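Local coordinates for putative Phosphate (Eubacterium rectale, PDB 3DAO), which is probably a phosphatase of the haloacid dehalogenase-like hydrolase family, removing phosphate groups from a substrate that is not known, at residues Y82-G86 with G87-R91; C267-Y270 with W271-G274. One frame throughout, in Å; residues are numbered along the deposited sequence.

Contact 1: Y82-G86 with G87-R91; sequences YITDG and GTVVR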
loop_
_atom_site.group_PDB
_atom_site.type_symbol
_atom_site.label_atom_id
_atom_site.label_comp_id
_atom_site.label_asym_id
_atom_site.label_seq_id
_atom_site.Cartn_x
_atom_site.Cartn_y
_atom_site.Cartn_z
ATOM N N TYR A 82 -10.181 4.548 2.745
ATOM C CA TYR A 82 -9.036 3.635 2.750
ATOM C C TYR A 82 -8.477 3.327 1.385
ATOM O O TYR A 82 -9.195 2.954 0.460
ATOM C CB TYR A 82 -9.458 2.292 3.368
ATOM C CG TYR A 82 -9.989 2.416 4.772
ATOM C CD1 TYR A 82 -11.307 2.751 5.007
ATOM C CD2 TYR A 82 -9.172 2.197 5.866
ATOM C CE1 TYR A 82 -11.784 2.880 6.287
ATOM C CE2 TYR A 82 -9.652 2.333 7.163
ATOM C CZ TYR A 82 -10.945 2.675 7.370
ATOM O OH TYR A 82 -11.404 2.809 8.684
ATOM N N ILE A 83 -7.169 3.519 1.288
ATOM C CA ILE A 83 -6.392 3.112 0.123
ATOM C C ILE A 83 -5.449 2.035 0.669
ATOM O O ILE A 83 -4.685 2.263 1.615
ATOM C CB ILE A 83 -5.671 4.274 -0.575
ATOM C CG1 ILE A 83 -6.686 5.232 -1.214
ATOM C CG2 ILE A 83 -4.690 3.711 -1.661
ATOM C CD1 ILE A 83 -6.099 6.560 -1.664
ATOM N N THR A 84 -5.536 0.840 0.087
ATOM C CA THR A 84 -4.831 -0.308 0.620
ATOM C C THR A 84 -3.919 -0.942 -0.403
ATOM O O THR A 84 -3.996 -0.668 -1.599
ATOM C CB THR A 84 -5.841 -1.420 1.084
ATOM O OG1 THR A 84 -6.327 -2.188 -0.036
ATOM C CG2 THR A 84 -7.045 -0.823 1.860
ATOM N N ASP A 85 -3.033 -1.777 0.108
ATOM C CA ASP A 85 -2.197 -2.627 -0.770
ATOM C C ASP A 85 -1.439 -1.825 -1.793
ATOM O O ASP A 85 -1.291 -2.240 -2.971
ATOM C CB ASP A 85 -3.040 -3.710 -1.454
ATOM C CG ASP A 85 -3.594 -4.730 -0.484
ATOM O OD1 ASP A 85 -4.678 -4.489 0.068
ATOM O OD2 ASP A 85 -2.936 -5.781 -0.275
ATOM N N GLY A 86 -1.018 -0.654 -1.347
ATOM C CA GLY A 86 -0.186 0.253 -2.121
ATOM C C GLY A 86 -0.902 0.971 -3.239
ATOM O O GLY A 86 -0.275 1.468 -4.177
ATOM N N GLY A 87 -2.213 1.046 -3.147
ATOM C CA GLY A 87 -2.975 1.745 -4.183
ATOM C C GLY A 87 -3.798 0.894 -5.131
ATOM O O GLY A 87 -4.347 1.410 -6.090
ATOM N N THR A 88 -3.928 -0.399 -4.843
ATOM C CA THR A 88 -4.667 -1.312 -5.709
ATOM C C THR A 88 -6.145 -1.435 -5.331
ATOM O O THR A 88 -6.967 -1.945 -6.106
ATOM C CB THR A 88 -4.047 -2.722 -5.733
ATOM O OG1 THR A 88 -3.928 -3.233 -4.399
ATOM C CG2 THR A 88 -2.682 -2.718 -6.444
ATOM N N VAL A 89 -6.466 -0.918 -4.137
ATOM C CA VAL A 89 -7.859 -0.894 -3.649
ATOM C C VAL A 89 -8.148 0.421 -2.931
ATOM O O VAL A 89 -7.317 0.899 -2.137
ATOM C CB VAL A 89 -8.146 -2.030 -2.660
ATOM C CG1 VAL A 89 -9.659 -2.148 -2.367
ATOM C CG2 VAL A 89 -7.581 -3.365 -3.151
ATOM N N VAL A 90 -9.305 0.981 -3.285
ATOM C CA VAL A 90 -9.869 2.199 -2.708
ATOM C C VAL A 90 -11.280 1.841 -2.203
ATOM O O VAL A 90 -12.129 1.356 -2.952
ATOM C CB VAL A 90 -9.996 3.324 -3.732
ATOM C CG1 VAL A 90 -10.548 4.619 -3.084
ATOM C CG2 VAL A 90 -8.681 3.584 -4.483
ATOM N N ARG A 91 -11.521 2.087 -0.926
ATOM C CA ARG A 91 -12.778 1.684 -0.310
ATOM C C ARG A 91 -13.210 2.531 0.874
ATOM O O ARG A 91 -12.409 3.232 1.540
ATOM C CB ARG A 91 -12.693 0.206 0.115
ATOM C CG ARG A 91 -11.643 -0.189 1.170
ATOM C CD ARG A 91 -11.957 -1.638 1.552
ATOM N NE ARG A 91 -13.316 -1.658 2.106
ATOM C CZ ARG A 91 -14.037 -2.738 2.356
ATOM N NH1 ARG A 91 -13.588 -3.974 2.055
ATOM N NH2 ARG A 91 -15.233 -2.571 2.880
#
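Thr84 carries its OG1 between its own backbone N and carbonyl carbon (chi1 80°), which lays the hydroxyl against Val89, while Val89 keeps CG1 anti to its backbone N (chi1 -169°) and meets that oxygen with CB and CG2. The two side chains cross, with Thr84 OG1 3.2 Å from Val89 CB. The same hydroxyl donates to Asp85 OD1, on the anti lone pair of the carboxylate, and so ties down the Asp85 carboxylate. Thr88 answers from across the turn: its OG1 gives a long bond of 3.2 Å to Asp85 O, coming in from above the carbonyl plane. Thr84 O is gripped twice, by Gly87 N at 2.9 Å from well above its plane and by Thr88 N, longer at 3.3 Å, nearly in line with the carbonyl. Gly87, at phi 108°, has a backbone in which a CB would collide with Gly86 O; its bare CA instead takes Ile83 CG2 at 3.6 Å. Beyond the turn Thr84 N bonds to Val89 O at 2.8 Å, and Tyr82 and Arg91 exchange two backbone bonds. Ile83 and Val90 lie side by side on the face that helix 212-222 covers; Tyr82 and Thr84 turn to the other face, against helix 66-72, where Phe66 meets the Tyr82 ring edge-to-face and makes a cation-pi contact with Arg91. With Thr88 and Val89 both facing Thr84, this is a tight antiparallel beta hairpin carrying a classic beta bulge, set in the main sheet of the HAD-like fold.

Contact 2: C267-Y270 with W271-G274; sequences CAPY and WENG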
loop_
_atom_site.group_PDB
_atom_site.type_symbol
_atom_site.label_atom_id
_atom_site.label_comp_id
_atom_site.label_asym_id
_atom_site.label_seq_id
_atom_site.Cartn_x
_atom_site.Cartn_y
_atom_site.Cartn_z
ATOM N N CYS A 267 8.023 17.105 9.447
ATOM C CA CYS A 267 7.480 16.981 10.787
ATOM C C CYS A 267 8.361 15.995 11.520
ATOM O O CYS A 267 9.203 15.325 10.910
ATOM C CB CYS A 267 5.985 16.546 10.809
ATOM S SG CYS A 267 5.631 14.952 10.121
ATOM N N ALA A 268 8.140 15.888 12.822
ATOM C CA ALA A 268 8.938 15.000 13.669
ATOM C C ALA A 268 8.666 13.535 13.385
ATOM O O ALA A 268 7.627 13.187 12.813
ATOM C CB ALA A 268 8.668 15.309 15.177
ATOM N N PRO A 269 9.576 12.662 13.820
ATOM C CA PRO A 269 9.401 11.239 13.605
ATOM C C PRO A 269 8.201 10.676 14.376
ATOM O O PRO A 269 7.627 11.341 15.252
ATOM C CB PRO A 269 10.702 10.630 14.108
ATOM C CG PRO A 269 11.697 11.741 14.041
ATOM C CD PRO A 269 10.942 13.002 14.269
ATOM N N TYR A 270 7.821 9.460 14.041
ATOM C CA TYR A 270 6.646 8.893 14.660
ATOM C C TYR A 270 6.839 8.725 16.169
ATOM O O TYR A 270 5.877 8.728 16.926
ATOM C CB TYR A 270 6.261 7.575 14.021
ATOM C CG TYR A 270 7.195 6.449 14.331
ATOM C CD1 TYR A 270 7.152 5.820 15.554
ATOM C CD2 TYR A 270 8.141 6.035 13.396
ATOM C CE1 TYR A 270 7.998 4.772 15.835
ATOM C CE2 TYR A 270 9.001 4.990 13.664
ATOM C CZ TYR A 270 8.928 4.369 14.884
ATOM O OH TYR A 270 9.788 3.330 15.147
ATOM N N TRP A 271 8.086 8.627 16.592
ATOM C CA TRP A 271 8.394 8.374 18.015
ATOM C C TRP A 271 8.301 9.650 18.800
ATOM O O TRP A 271 8.462 9.648 20.017
ATOM C CB TRP A 271 9.747 7.670 18.250
ATOM C CG TRP A 271 10.914 8.319 17.641
ATOM C CD1 TRP A 271 11.662 9.316 18.169
ATOM C CD2 TRP A 271 11.504 7.990 16.385
ATOM N NE1 TRP A 271 12.664 9.659 17.304
ATOM C CE2 TRP A 271 12.592 8.855 16.200
ATOM C CE3 TRP A 271 11.204 7.055 15.383
ATOM C CZ2 TRP A 271 13.395 8.810 15.065
ATOM C CZ3 TRP A 271 11.993 7.019 14.260
ATOM C CH2 TRP A 271 13.079 7.889 14.109
ATOM N N GLU A 272 8.015 10.720 18.076
ATOM C CA GLU A 272 7.793 12.042 18.657
ATOM C C GLU A 272 6.401 12.531 18.294
ATOM O O GLU A 272 6.027 13.691 18.523
ATOM C CB GLU A 272 8.842 13.044 18.199
ATOM C CG GLU A 272 10.177 12.760 18.832
ATOM C CD GLU A 272 11.274 13.698 18.398
ATOM O OE1 GLU A 272 10.999 14.655 17.651
ATOM O OE2 GLU A 272 12.434 13.448 18.817
ATOM N N ASN A 273 5.626 11.625 17.725
ATOM C CA ASN A 273 4.251 11.971 17.344
ATOM C C ASN A 273 4.208 13.256 16.502
ATOM O O ASN A 273 3.391 14.143 16.692
ATOM C CB ASN A 273 3.355 12.078 18.592
ATOM C CG ASN A 273 2.911 10.719 19.106
ATOM O OD1 ASN A 273 3.089 9.703 18.441
ATOM N ND2 ASN A 273 2.293 10.702 20.280
ATOM N N GLY A 274 5.093 13.330 15.511
ATOM C CA GLY A 274 5.169 14.506 14.648
ATOM C C GLY A 274 3.946 14.790 13.796
ATOM O O GLY A 274 3.528 15.934 13.611
HETATM O O HOH W 1 6.131 17.659 14.200
#
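Pro269 O is gripped by two backbone N-H groups that reach it from opposite faces of its carbonyl plane: Glu272 N at 2.9 Å and Gly274 N at 3.2 Å. One residue on, Tyr270 O accepts from Asn273 N at 3.0 Å, the donor standing steeply above the carbonyl plane. The Glu272 and Asn273 bonds, each three residues back, wind a short 3-10 turn between strand 265-267, an outermost strand of the main sheet of this HAD-like fold, and helix 274-281; the Gly274 bond, reaching back five, draws the helix's first residue onto the same oxygen as Glu272. Asn273 stands at the N-cap position, though its side chain makes no capping bond. Gly274 opens that helix pressed against the residue that follows the strand: its CA makes a CA-H...O contact with Ala268 O, where a CB would clash. A water closes the join, accepting from Ala268 N and donating to Gly274 O.

Beside the turn, Pro269 and the two aromatic rings make a compact group. Pro269 CB sits over the centre of the Trp271 six-membered ring, 3.3 Å from its centroid and only 12° off the normal, a close CH-pi contact. The indole reaches back over the proline because its CG lies between the backbone N and the carbonyl carbon (chi1 54°). Trp271 also turns an edge to the face of Tyr270, a T-shaped pair with planes at 82°, in which Trp271 CE3 comes 3.5 Å from Tyr270 CE2 and is displaced toward the rim of the phenol ring. Were Tyr270 an alanine, the CE3 edge of the indole would probably lose the aromatic face it is turned to, leaving the tryptophan less firmly fixed in rotation. Glu272 runs extended alongside Pro269, bringing OE1 to 3.5 Å from Ala268 CB, and the tyrosine side chain itself leans on Lys34.

How the contacts relate
The centre of contact 1 lies about 6 Å from the centre of the chain, and the contact is mostly buried; contact 2 is a partly buried turn whose centre is about 21 Å from the chain's centre. Their nearest atoms are about 17 Å apart, so they do not touch. They share no strand or helix, but both attach to the same eight-stranded sheet: 82-91 holds two neighbouring strands together, whereas 267-274 leads from the outermost strand 265-267 into helix 274-281. Each has a carbonyl oxygen taking two backbone donors. Around it the chemistry differs: the hairpin adds hydroxyl bonds and aliphatic packing beneath helices, while the 267-274 turn relies on proline and aromatic faces and a bridging water.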